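Local coordinates for protein 4-hydroxy-tetrahydrodipicolinate synthase (Thermotoga maritima, PDB 1O5K) that catalyses the condensation of pyruvate with aspartate semialdehyde to 4-hydroxy-tetrahydrodipicolinate, a step on the diaminopimelate route to lysine, at residues Met13-Gly18 against Gly213-Ile218; Val17-Val22 against Val220-Ala225; Leu155-Ala160 against Val186-Gln191; Arg205-Leu210 against Lys243-His248. All coordinates share one frame; numbering follows the deposited sequence.

Contact 1 (Met13-Gly18 against Gly213-Ile218)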
loop_
_atom_site.group_PDB
_atom_site.type_symbol
_atom_site.label_atom_id
_atom_site.label_comp_id
_atom_site.label_asym_id
_atom_site.label_seq_id
_atom_site.Cartn_x
_atom_site.Cartn_y
_atom_site.Cartn_z
ATOM N N MET A 13 -18.478 -11.704 -28.024
ATOM C CA MET A 13 -17.147 -12.325 -28.163
ATOM C C MET A 13 -17.205 -13.779 -27.665
ATOM O O MET A 13 -17.229 -14.731 -28.466
ATOM C CB MET A 13 -16.030 -11.559 -27.418
ATOM C CG MET A 13 -15.785 -10.091 -27.826
ATOM S SD MET A 13 -15.167 -10.012 -29.527
ATOM C CE MET A 13 -14.873 -8.271 -29.683
ATOM N N PHE A 14 -17.309 -13.952 -26.352
ATOM C CA PHE A 14 -17.264 -15.273 -25.782
ATOM C C PHE A 14 -17.599 -15.274 -24.310
ATOM O O PHE A 14 -17.533 -14.225 -23.654
ATOM C CB PHE A 14 -15.868 -15.887 -25.976
ATOM C CG PHE A 14 -14.819 -15.319 -25.034
ATOM C CD1 PHE A 14 -14.482 -15.978 -23.852
ATOM C CD2 PHE A 14 -14.176 -14.132 -25.327
ATOM C CE1 PHE A 14 -13.523 -15.463 -22.989
ATOM C CE2 PHE A 14 -13.259 -13.588 -24.473
ATOM C CZ PHE A 14 -12.906 -14.239 -23.281
ATOM N N ARG A 15 -17.995 -16.447 -23.812
ATOM C CA ARG A 15 -18.063 -16.702 -22.376
ATOM C C ARG A 15 -17.182 -17.894 -22.092
ATOM O O ARG A 15 -17.020 -18.784 -22.946
ATOM C CB ARG A 15 -19.480 -17.016 -21.909
ATOM C CG ARG A 15 -20.402 -15.811 -22.008
ATOM C CD ARG A 15 -21.701 -16.027 -21.293
ATOM N NE ARG A 15 -21.619 -15.637 -19.890
ATOM C CZ ARG A 15 -22.241 -16.258 -18.885
ATOM N NH1 ARG A 15 -22.983 -17.347 -19.096
ATOM N NH2 ARG A 15 -22.105 -15.796 -17.653
ATOM N N GLY A 16 -16.607 -17.915 -20.892
ATOM C CA GLY A 16 -15.683 -18.963 -20.534
ATOM C C GLY A 16 -14.264 -18.468 -20.659
ATOM O O GLY A 16 -13.963 -17.397 -20.160
ATOM N N VAL A 17 -13.409 -19.247 -21.347
ATOM C CA VAL A 17 -11.958 -19.032 -21.304
ATOM C C VAL A 17 -11.459 -18.533 -22.652
ATOM O O VAL A 17 -11.731 -19.165 -23.692
ATOM C CB VAL A 17 -11.204 -20.323 -20.975
ATOM C CG1 VAL A 17 -9.694 -20.048 -20.992
ATOM C CG2 VAL A 17 -11.645 -20.831 -19.636
ATOM N N GLY A 18 -10.784 -17.392 -22.615
ATOM C CA GLY A 18 -10.047 -16.830 -23.726
ATOM C C GLY A 18 -8.580 -16.854 -23.347
ATOM O O GLY A 18 -8.198 -16.274 -22.347
ATOM N N GLY A 213 -20.826 -12.478 -10.879
ATOM C CA GLY A 213 -21.712 -12.521 -12.028
ATOM C C GLY A 213 -21.090 -12.199 -13.372
ATOM O O GLY A 213 -21.808 -11.835 -14.316
ATOM N N GLY A 214 -19.762 -12.344 -13.480
ATOM C CA GLY A 214 -19.024 -12.110 -14.699
ATOM C C GLY A 214 -19.046 -13.295 -15.645
ATOM O O GLY A 214 -19.770 -14.277 -15.432
ATOM N N ASP A 215 -18.256 -13.167 -16.704
ATOM C CA ASP A 215 -18.391 -13.972 -17.897
ATOM C C ASP A 215 -17.252 -14.957 -18.243
ATOM O O ASP A 215 -17.313 -15.640 -19.260
ATOM C CB ASP A 215 -18.687 -13.057 -19.082
ATOM C CG ASP A 215 -19.937 -12.298 -18.850
ATOM O OD1 ASP A 215 -19.873 -11.100 -18.530
ATOM O OD2 ASP A 215 -21.020 -12.888 -18.806
ATOM N N GLY A 216 -16.262 -15.066 -17.366
ATOM C CA GLY A 216 -15.149 -15.926 -17.610
ATOM C C GLY A 216 -13.824 -15.260 -17.353
ATOM O O GLY A 216 -13.676 -14.437 -16.447
ATOM N N VAL A 217 -12.844 -15.625 -18.163
ATOM C CA VAL A 217 -11.466 -15.239 -17.938
ATOM C C VAL A 217 -10.666 -15.139 -19.220
ATOM O O VAL A 217 -10.851 -15.921 -20.135
ATOM C CB VAL A 217 -10.731 -16.195 -16.957
ATOM C CG1 VAL A 217 -10.804 -17.655 -17.457
ATOM C CG2 VAL A 217 -9.262 -15.769 -16.676
ATOM N N ILE A 218 -9.837 -14.096 -19.292
ATOM C CA ILE A 218 -8.814 -14.000 -20.311
ATOM C C ILE A 218 -7.521 -14.409 -19.571
ATOM O O ILE A 218 -7.007 -13.682 -18.709
ATOM C CB ILE A 218 -8.752 -12.636 -20.981
ATOM C CG1 ILE A 218 -10.040 -12.410 -21.809
ATOM C CG2 ILE A 218 -7.475 -12.596 -21.869
ATOM C CD1 ILE A 218 -10.247 -10.947 -22.301
#
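The seam that closes the (beta/alpha)8 barrel runs here, where the first strand, 16-20, lies parallel to the last, 216-219; their short segments diverge by 7°. Three backbone bonds stitch it in the staggered pattern of parallel strands: Gly-16 N gives its hydrogen to Asp-215 O (2.9 Å), Gly-16 O takes that of Val-217 N (2.9 Å), and Val-217 O receives Gly-18 N (2.9 Å) almost straight, at 178°. Glycine is required at several points. Gly-16 and Gly-216 pair with their CA atoms 4.2 Å apart, both at positive phi, and a CB on Gly-216 would run into Gly-16 O; one on Gly-18 would strike CZ of Phe-14.

On one face of the sheet Val-17 and Val-217 lie side by side, CG2 of the former 3.9 Å from CG1 of the latter, beneath helix 226-237. On the other, Phe-14 crosses Ile-218 at about a right angle. Its CG takes the crowded place between backbone N and carbonyl carbon, which brings the ring edge, through CZ, to within 3.7 Å of Ile-218 CG1. Ile-218 is predicted to bind pyruvate, so this face probably leads toward the active site.

At the start of the seam Asp-215 holds two cations. OD1 goes to Lys-190 and Val-198 N. The Arg-15 chain, bent at chi3, brings its guanidinium edge to the other oxygen: Arg-15 NE forms a salt-bridging hydrogen bond of 3.0 Å to the anti lone pair of Asp-215 OD2, and Arg-15 NH2 adds a weak bond to the same OD2 at 3.3 Å.

Contact 2 (Val17-Val22 against Val220-Ala225)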
loop_
_atom_site.group_PDB
_atom_site.type_symbol
_atom_site.label_atom_id
_atom_site.label_comp_id
_atom_site.label_asym_id
_atom_site.label_seq_id
_atom_site.Cartn_x
_atom_site.Cartn_y
_atom_site.Cartn_z
ATOM N N VAL A 17 -13.409 -19.247 -21.347
ATOM C CA VAL A 17 -11.958 -19.032 -21.304
ATOM C C VAL A 17 -11.459 -18.533 -22.652
ATOM O O VAL A 17 -11.731 -19.165 -23.692
ATOM C CB VAL A 17 -11.204 -20.323 -20.975
ATOM C CG1 VAL A 17 -9.694 -20.048 -20.992
ATOM C CG2 VAL A 17 -11.645 -20.831 -19.636
ATOM N N GLY A 18 -10.784 -17.392 -22.615
ATOM C CA GLY A 18 -10.047 -16.830 -23.726
ATOM C C GLY A 18 -8.580 -16.854 -23.347
ATOM O O GLY A 18 -8.198 -16.274 -22.347
ATOM N N THR A 19 -7.772 -17.596 -24.105
ATOM C CA THR A 19 -6.339 -17.719 -23.770
ATOM C C THR A 19 -5.539 -16.534 -24.249
ATOM O O THR A 19 -5.587 -16.218 -25.390
ATOM C CB THR A 19 -5.784 -18.968 -24.375
ATOM O OG1 THR A 19 -6.421 -20.115 -23.732
ATOM C CG2 THR A 19 -4.295 -19.141 -24.090
ATOM N N ALA A 20 -4.792 -15.911 -23.343
ATOM C CA ALA A 20 -3.868 -14.832 -23.711
ATOM C C ALA A 20 -2.593 -15.565 -24.103
ATOM O O ALA A 20 -1.752 -15.901 -23.281
ATOM C CB ALA A 20 -3.643 -13.906 -22.553
ATOM N N ILE A 21 -2.478 -15.835 -25.383
ATOM C CA ILE A 21 -1.497 -16.826 -25.871
ATOM C C ILE A 21 -0.125 -16.160 -25.996
ATOM O O ILE A 21 -0.027 -14.971 -26.317
ATOM C CB ILE A 21 -1.985 -17.467 -27.176
ATOM C CG1 ILE A 21 -1.153 -18.725 -27.483
ATOM C CG2 ILE A 21 -1.981 -16.457 -28.352
ATOM C CD1 ILE A 21 -1.726 -19.627 -28.540
ATOM N N VAL A 22 0.915 -16.901 -25.603
ATOM C CA VAL A 22 2.302 -16.466 -25.802
ATOM C C VAL A 22 2.676 -16.357 -27.295
ATOM O O VAL A 22 2.017 -16.902 -28.163
ATOM C CB VAL A 22 3.336 -17.390 -25.112
ATOM C CG1 VAL A 22 3.098 -17.540 -23.602
ATOM C CG2 VAL A 22 3.352 -18.752 -25.785
ATOM N N VAL A 220 -3.924 -16.617 -18.505
ATOM C CA VAL A 220 -2.505 -17.011 -18.748
ATOM C C VAL A 220 -2.347 -18.539 -18.539
ATOM O O VAL A 220 -1.719 -19.270 -19.329
ATOM C CB VAL A 220 -1.643 -16.276 -17.791
ATOM C CG1 VAL A 220 -0.198 -16.805 -17.796
ATOM C CG2 VAL A 220 -1.649 -14.748 -18.120
ATOM N N VAL A 221 -2.918 -19.022 -17.443
ATOM C CA VAL A 221 -2.839 -20.438 -17.081
ATOM C C VAL A 221 -3.339 -21.372 -18.166
ATOM O O VAL A 221 -2.838 -22.494 -18.290
ATOM C CB VAL A 221 -3.630 -20.747 -15.735
ATOM C CG1 VAL A 221 -3.547 -22.211 -15.439
ATOM C CG2 VAL A 221 -3.057 -19.978 -14.528
ATOM N N SER A 222 -4.378 -20.973 -18.906
ATOM C CA SER A 222 -4.852 -21.794 -19.976
ATOM C C SER A 222 -3.837 -22.086 -21.082
ATOM O O SER A 222 -4.075 -22.997 -21.884
ATOM C CB SER A 222 -6.111 -21.198 -20.615
ATOM O OG SER A 222 -5.878 -19.904 -21.169
ATOM N N ASN A 223 -2.722 -21.340 -21.163
ATOM C CA ASN A 223 -1.666 -21.735 -22.094
ATOM C C ASN A 223 -1.192 -23.159 -21.831
ATOM O O ASN A 223 -0.892 -23.908 -22.760
ATOM C CB ASN A 223 -0.472 -20.803 -21.978
ATOM C CG ASN A 223 -0.636 -19.509 -22.776
ATOM O OD1 ASN A 223 -0.311 -19.454 -23.980
ATOM N ND2 ASN A 223 -1.085 -18.438 -22.092
ATOM N N VAL A 224 -1.099 -23.524 -20.554
ATOM C CA VAL A 224 -0.608 -24.835 -20.176
ATOM C C VAL A 224 -1.686 -25.786 -19.748
ATOM O O VAL A 224 -1.564 -26.990 -19.980
ATOM C CB VAL A 224 0.496 -24.772 -19.087
ATOM C CG1 VAL A 224 1.713 -23.968 -19.613
ATOM C CG2 VAL A 224 -0.008 -24.195 -17.813
ATOM N N ALA A 225 -2.765 -25.257 -19.162
ATOM C CA ALA A 225 -3.842 -26.090 -18.653
ATOM C C ALA A 225 -5.210 -25.632 -19.163
ATOM O O ALA A 225 -6.080 -25.261 -18.367
ATOM C CB ALA A 225 -3.797 -26.008 -17.130
#
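Beyond the end of strand 216-219 the chain turns through 220-225, the last beta-alpha loop of the barrel, and fastens to the end of strand 16-20 by side-chain bonds. The tight part is a pair of hydroxyls: Ser-222 OG donates to Thr-19 OG1 over 2.6 Å. Thr-19 OG1 has a second partner in Gln-42 OE1, and serine suits the opposing place because its small OG, set between backbone N and carbonyl carbon (chi1 61°), points at the threonine hydroxyl.

Asn-223 does the rest, its carboxamide lying alongside the extended backbone from Ala-20 to Val-22. ND2 spends one hydrogen on Ala-20 O (2.9 Å), approaching 45° out of that carbonyl plane, and the other on Val-220 O in its own loop (3.0 Å), on a lone pair. Both acceptors lie in the amide plane, which fixes the rotation of the group, and OD1 of Asn-223 accepts a longer hydrogen bond from Val-22 N (3.3 Å), the donor standing above its carbonyl plane. An alanine here would remove all three bonds, leaving Ala-20 O and Val-22 N without these partners, and would probably loosen the loop against the strand.

The contact is buried throughout, so its loose side is apolar packing rather than solvent. Val-17 CG1 rests 3.8 Å from Ser-222 CB, while Val-220 points away from the strand, and its side chain touches Thr-56 and Phe-259. One carboxamide thus serves three backbone groups and one hydroxyl pair ties strand to loop, all in buried surroundings, beside Ala-20, whose side chain lies about 4 Å from that of Thr-56, a predicted pyruvate-binding residue.

Contact 3 (Leu155-Ala160 against Val186-Gln191)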
loop_
_atom_site.group_PDB
_atom_site.type_symbol
_atom_site.label_atom_id
_atom_site.label_comp_id
_atom_site.label_asym_id
_atom_site.label_seq_id
_atom_site.Cartn_x
_atom_site.Cartn_y
_atom_site.Cartn_z
ATOM N N LEU A 155 -12.031 3.333 -12.850
ATOM C CA LEU A 155 -12.998 3.201 -11.778
ATOM C C LEU A 155 -14.206 2.479 -12.337
ATOM O O LEU A 155 -14.505 2.647 -13.522
ATOM C CB LEU A 155 -13.437 4.565 -11.260
ATOM C CG LEU A 155 -12.394 5.381 -10.548
ATOM C CD1 LEU A 155 -12.960 6.727 -10.247
ATOM C CD2 LEU A 155 -11.871 4.698 -9.253
ATOM N N PRO A 156 -14.878 1.653 -11.540
ATOM C CA PRO A 156 -16.112 0.997 -11.967
ATOM C C PRO A 156 -17.105 1.973 -12.617
ATOM O O PRO A 156 -17.678 1.671 -13.660
ATOM C CB PRO A 156 -16.617 0.330 -10.658
ATOM C CG PRO A 156 -15.285 0.027 -9.940
ATOM C CD PRO A 156 -14.442 1.200 -10.196
ATOM N N GLU A 157 -17.262 3.159 -12.045
ATOM C CA GLU A 157 -18.211 4.124 -12.596
ATOM C C GLU A 157 -17.805 4.557 -13.989
ATOM O O GLU A 157 -18.673 4.908 -14.809
ATOM C CB GLU A 157 -18.356 5.338 -11.682
ATOM C CG GLU A 157 -18.530 4.927 -10.218
ATOM C CD GLU A 157 -17.186 4.914 -9.457
ATOM O OE1 GLU A 157 -16.725 6.007 -9.026
ATOM O OE2 GLU A 157 -16.570 3.847 -9.296
ATOM N N THR A 158 -16.494 4.620 -14.220
ATOM C CA THR A 158 -15.946 5.023 -15.525
ATOM C C THR A 158 -16.195 3.893 -16.498
ATOM O O THR A 158 -16.669 4.133 -17.592
ATOM C CB THR A 158 -14.470 5.346 -15.447
ATOM O OG1 THR A 158 -14.245 6.395 -14.526
ATOM C CG2 THR A 158 -13.938 5.861 -16.755
ATOM N N ALA A 159 -15.935 2.644 -16.088
ATOM C CA ALA A 159 -16.292 1.512 -16.963
ATOM C C ALA A 159 -17.777 1.482 -17.308
ATOM O O ALA A 159 -18.133 1.152 -18.427
ATOM C CB ALA A 159 -15.898 0.163 -16.329
ATOM N N ALA A 160 -18.634 1.823 -16.353
ATOM C CA ALA A 160 -20.086 1.804 -16.573
ATOM C C ALA A 160 -20.446 2.890 -17.551
ATOM O O ALA A 160 -21.403 2.767 -18.325
ATOM C CB ALA A 160 -20.860 2.034 -15.264
ATOM N N VAL A 186 -18.456 -5.529 -12.288
ATOM C CA VAL A 186 -19.522 -6.390 -12.768
ATOM C C VAL A 186 -20.886 -5.728 -12.563
ATOM O O VAL A 186 -21.665 -5.636 -13.491
ATOM C CB VAL A 186 -19.531 -7.765 -12.119
ATOM C CG1 VAL A 186 -20.770 -8.552 -12.605
ATOM C CG2 VAL A 186 -18.271 -8.514 -12.488
ATOM N N SER A 187 -21.179 -5.283 -11.336
ATOM C CA SER A 187 -22.510 -4.745 -10.985
ATOM C C SER A 187 -22.829 -3.504 -11.824
ATOM O O SER A 187 -23.904 -3.382 -12.424
ATOM C CB SER A 187 -22.517 -4.334 -9.504
ATOM O OG SER A 187 -23.762 -3.685 -9.204
ATOM N N LEU A 188 -21.892 -2.562 -11.864
ATOM C CA LEU A 188 -22.252 -1.260 -12.430
ATOM C C LEU A 188 -22.297 -1.318 -13.948
ATOM O O LEU A 188 -23.138 -0.658 -14.559
ATOM C CB LEU A 188 -21.280 -0.208 -11.976
ATOM C CG LEU A 188 -21.359 0.268 -10.525
ATOM C CD1 LEU A 188 -20.467 1.465 -10.375
ATOM C CD2 LEU A 188 -22.814 0.635 -10.097
ATOM N N THR A 189 -21.362 -2.059 -14.581
ATOM C CA THR A 189 -21.366 -2.130 -16.060
ATOM C C THR A 189 -22.638 -2.837 -16.588
ATOM O O THR A 189 -23.258 -2.389 -17.556
ATOM C CB THR A 189 -20.104 -2.762 -16.663
ATOM O OG1 THR A 189 -19.945 -4.105 -16.186
ATOM C CG2 THR A 189 -18.810 -2.017 -16.272
ATOM N N LYS A 190 -23.058 -3.909 -15.910
ATOM C CA LYS A 190 -24.194 -4.675 -16.360
ATOM C C LYS A 190 -25.469 -3.975 -16.069
ATOM O O LYS A 190 -26.461 -4.174 -16.755
ATOM C CB LYS A 190 -24.189 -6.076 -15.742
ATOM C CG LYS A 190 -23.112 -6.923 -16.421
ATOM C CD LYS A 190 -22.988 -8.344 -15.910
ATOM C CE LYS A 190 -21.774 -9.078 -16.537
ATOM N NZ LYS A 190 -21.981 -9.516 -17.984
ATOM N N GLN A 191 -25.461 -3.138 -15.052
ATOM C CA GLN A 191 -26.574 -2.224 -14.839
ATOM C C GLN A 191 -26.667 -1.169 -15.939
ATOM O O GLN A 191 -27.774 -0.694 -16.272
ATOM C CB GLN A 191 -26.449 -1.519 -13.519
ATOM C CG GLN A 191 -26.786 -2.336 -12.313
ATOM C CD GLN A 191 -26.767 -1.464 -11.031
ATOM O OE1 GLN A 191 -27.315 -0.350 -11.026
ATOM N NE2 GLN A 191 -26.130 -1.968 -9.960
#
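Peptide planes are the flat groups at work where helix 156-165 packs on helix 179-192, and each helix lays a methyl over a peptide face of the other. The peptide joining Ala-159 to Ala-160 has CG2 of Thr-189 above one face, 3.8 Å from Ala-160 N. In the reverse direction CB of Ala-160 stands over a face of the peptide of Leu-188, 3.6 Å from Leu-188 O. At the edge of the first plane, the N-H of Ala-160 is engaged by Pro-156 O of its own helix.

Such contacts need small residues, and the two alanines supply them: the axes come within 8.1 Å, at a crossing angle of -21°, and the CA atoms of Ala-160 and Thr-189 within 4.2 Å. Ala-159 CB touches the same Thr-189 methyl, CG2, at 3.6 Å. Thr-189 can show that methyl because its OG1, at chi1 60°, bonds back to Thr-185 O one turn earlier.

Leu-188 reaches across more loosely. Its CD1 lies 4.0 Å from Pro-156 CB, and also beside CG of Glu-157, whose chain bends at chi2 and runs alongside the leucine. Proline suits the first turn of its helix, where its missing N-H costs no helical bond.

Two successive outer helices of the barrel are thereby joined without a hydrogen bond or salt bridge between these segments; shape and apolar surface carry the contact.

Contact 4 (Arg205-Leu210 against Lys243-His248)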
loop_
_atom_site.group_PDB
_atom_site.type_symbol
_atom_site.label_atom_id
_atom_site.label_comp_id
_atom_site.label_asym_id
_atom_site.label_seq_id
_atom_site.Cartn_x
_atom_site.Cartn_y
_atom_site.Cartn_z
ATOM N N ARG A 205 -8.468 -14.956 -9.778
ATOM C CA ARG A 205 -9.750 -14.248 -9.418
ATOM C C ARG A 205 -10.959 -14.759 -10.223
ATOM O O ARG A 205 -12.076 -14.341 -9.970
ATOM C CB ARG A 205 -9.616 -12.752 -9.646
ATOM C CG ARG A 205 -8.555 -12.088 -8.750
ATOM C CD ARG A 205 -8.965 -11.988 -7.331
ATOM N NE ARG A 205 -8.030 -11.298 -6.458
ATOM C CZ ARG A 205 -6.955 -11.842 -5.899
ATOM N NH1 ARG A 205 -6.582 -13.115 -6.164
ATOM N NH2 ARG A 205 -6.253 -11.110 -5.051
ATOM N N THR A 206 -10.745 -15.682 -11.164
ATOM C CA THR A 206 -11.837 -16.153 -12.060
ATOM C C THR A 206 -13.041 -16.669 -11.274
ATOM O O THR A 206 -14.183 -16.271 -11.529
ATOM C CB THR A 206 -11.343 -17.237 -12.985
ATOM O OG1 THR A 206 -10.221 -16.754 -13.726
ATOM C CG2 THR A 206 -12.452 -17.598 -14.003
ATOM N N PHE A 207 -12.805 -17.588 -10.343
ATOM C CA PHE A 207 -13.867 -18.142 -9.525
ATOM C C PHE A 207 -14.734 -17.046 -8.875
ATOM O O PHE A 207 -15.959 -17.037 -8.985
ATOM C CB PHE A 207 -13.325 -19.113 -8.456
ATOM C CG PHE A 207 -14.381 -19.632 -7.534
ATOM C CD1 PHE A 207 -15.358 -20.499 -7.999
ATOM C CD2 PHE A 207 -14.450 -19.194 -6.186
ATOM C CE1 PHE A 207 -16.352 -20.976 -7.177
ATOM C CE2 PHE A 207 -15.489 -19.636 -5.362
ATOM C CZ PHE A 207 -16.432 -20.518 -5.869
ATOM N N TYR A 208 -14.074 -16.097 -8.246
ATOM C CA TYR A 208 -14.776 -15.064 -7.522
ATOM C C TYR A 208 -15.454 -14.072 -8.485
ATOM O O TYR A 208 -16.543 -13.582 -8.187
ATOM C CB TYR A 208 -13.882 -14.395 -6.485
ATOM C CG TYR A 208 -13.505 -15.336 -5.392
ATOM C CD1 TYR A 208 -14.436 -15.766 -4.459
ATOM C CD2 TYR A 208 -12.205 -15.898 -5.346
ATOM C CE1 TYR A 208 -14.112 -16.700 -3.502
ATOM C CE2 TYR A 208 -11.875 -16.839 -4.353
ATOM C CZ TYR A 208 -12.810 -17.234 -3.460
ATOM O OH TYR A 208 -12.500 -18.170 -2.482
ATOM N N LEU A 209 -14.831 -13.815 -9.626
ATOM C CA LEU A 209 -15.455 -13.016 -10.652
ATOM C C LEU A 209 -16.672 -13.684 -11.247
ATOM O O LEU A 209 -17.668 -13.001 -11.474
ATOM C CB LEU A 209 -14.451 -12.617 -11.727
ATOM C CG LEU A 209 -15.052 -11.745 -12.802
ATOM C CD1 LEU A 209 -14.014 -10.616 -13.048
ATOM C CD2 LEU A 209 -15.346 -12.609 -14.007
ATOM N N LEU A 210 -16.639 -15.012 -11.450
ATOM C CA LEU A 210 -17.869 -15.728 -11.809
ATOM C C LEU A 210 -18.968 -15.539 -10.752
ATOM O O LEU A 210 -20.119 -15.268 -11.093
ATOM C CB LEU A 210 -17.568 -17.234 -12.055
ATOM C CG LEU A 210 -16.681 -17.452 -13.315
ATOM C CD1 LEU A 210 -16.151 -18.832 -13.308
ATOM C CD2 LEU A 210 -17.521 -17.188 -14.592
ATOM N N LYS A 243 -18.046 -27.555 -7.321
ATOM C CA LYS A 243 -17.103 -28.224 -8.229
ATOM C C LYS A 243 -16.214 -27.208 -8.912
ATOM O O LYS A 243 -15.004 -27.452 -9.094
ATOM C CB LYS A 243 -17.821 -29.062 -9.285
ATOM C CG LYS A 243 -18.645 -30.210 -8.740
ATOM C CD LYS A 243 -19.137 -31.112 -9.883
ATOM C CE LYS A 243 -19.856 -32.316 -9.349
ATOM N NZ LYS A 243 -20.491 -33.133 -10.445
ATOM N N SER A 244 -16.773 -26.056 -9.279
ATOM C CA SER A 244 -15.960 -24.960 -9.830
ATOM C C SER A 244 -14.878 -24.538 -8.817
ATOM O O SER A 244 -13.705 -24.395 -9.173
ATOM C CB SER A 244 -16.825 -23.757 -10.241
ATOM O OG SER A 244 -16.084 -22.686 -10.804
ATOM N N ARG A 245 -15.280 -24.377 -7.558
ATOM C CA ARG A 245 -14.351 -23.962 -6.518
ATOM C C ARG A 245 -13.228 -25.007 -6.347
ATOM O O ARG A 245 -12.049 -24.646 -6.137
ATOM C CB ARG A 245 -15.089 -23.800 -5.195
ATOM C CG ARG A 245 -14.161 -23.251 -4.068
ATOM C CD ARG A 245 -14.963 -22.870 -2.829
ATOM N NE ARG A 245 -15.637 -24.027 -2.311
ATOM C CZ ARG A 245 -16.867 -24.076 -1.794
ATOM N NH1 ARG A 245 -17.657 -23.014 -1.724
ATOM N NH2 ARG A 245 -17.336 -25.224 -1.386
ATOM N N GLU A 246 -13.584 -26.285 -6.432
ATOM C CA GLU A 246 -12.580 -27.355 -6.330
ATOM C C GLU A 246 -11.551 -27.296 -7.472
ATOM O O GLU A 246 -10.354 -27.550 -7.258
ATOM C CB GLU A 246 -13.226 -28.739 -6.352
ATOM C CG GLU A 246 -13.930 -29.125 -5.071
ATOM N N VAL A 247 -11.998 -27.007 -8.688
ATOM C CA VAL A 247 -11.037 -26.831 -9.797
ATOM C C VAL A 247 -10.113 -25.668 -9.490
ATOM O O VAL A 247 -8.909 -25.716 -9.690
ATOM C CB VAL A 247 -11.735 -26.579 -11.167
ATOM C CG1 VAL A 247 -10.689 -26.324 -12.235
ATOM C CG2 VAL A 247 -12.643 -27.740 -11.540
ATOM N N HIS A 248 -10.699 -24.566 -9.047
ATOM C CA HIS A 248 -9.951 -23.384 -8.655
ATOM C C HIS A 248 -8.882 -23.728 -7.606
ATOM O O HIS A 248 -7.702 -23.324 -7.691
ATOM C CB HIS A 248 -10.930 -22.352 -8.116
ATOM C CG HIS A 248 -10.314 -21.291 -7.253
ATOM N ND1 HIS A 248 -9.678 -20.181 -7.782
ATOM C CD2 HIS A 248 -10.309 -21.129 -5.908
ATOM C CE1 HIS A 248 -9.294 -19.394 -6.782
ATOM N NE2 HIS A 248 -9.638 -19.968 -5.640
HETATM O O HOH W 1 -10.047 -18.731 -9.937
#
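A single water joins the first turn of helix 206-212 to a histidine of helix 241-257: it accepts from Phe-207 N at 3.0 Å and is hydrogen-bonded to His-248 ND1 at 2.6 Å. That backbone N-H has no helical carbonyl before it to bond, so the water serves in its place.

Around this bridge the side chains form an aromatic cluster. Phe-207, its CG anti to the backbone N (chi1 176°), extends toward the second helix. Its CB sits over a face of the His-248 ring as a CH-pi contact, 4.1 Å from the centroid, while the two rings, tilted by 28°, are slid apart and barely overlap. Tyr-208 turns an edge to the imidazole face in an offset edge-to-face pair, planes 85° apart and centroids 5.7 Å apart.

Farther out, Arg-245 lies alongside the phenyl ring, its CB 3.6 Å from Phe-207 CZ and its CA over one face. OG of Ser-244 meets the ring edge, 3.6 Å from Phe-207 CD1, while bonding to Leu-232 O. An alanine in place of Phe-207 would remove the ring that these two residues pack against and would probably weaken the hold between the helices.

The polar ends look to the second subunit: His-248 NE2 and Tyr-208 OH both bond Asp-183 OD2 of that subunit, and Arg-245 NH1 its Cys-211 O. Histidine thus serves packing, water and subunit interface together. Such a buried aromatic cluster, between helices running roughly antiparallel, joins the barrel wall to the C-terminal helices that follow it in this family.

In the fold
Contacts 1 and 2 follow one another along the barrel seam, sharing Val-17 and Gly-18, with centres about 12 Å apart; Ile-218 CG2 of the first packs on Ala-20 CB of the second at 4.1 Å. In contact 1 the side chain of Ile-218 is about 7 Å from that of the predicted catalytic Tyr-144, in a barrel whose Lys-173 carries pyruvate as a Schiff-base adduct; Ala-20 of contact 2 lies beside predicted pyruvate-binding residues. The helical contacts touch the other end of the seam. Contact 3 reaches contact 1 through a salt bridge, Lys-190 NZ to Asp-215 OD1 (2.7 Å), and contact 4 through a probable hydrogen bond from Gly-214 N to Leu-209 O (3.0 Å).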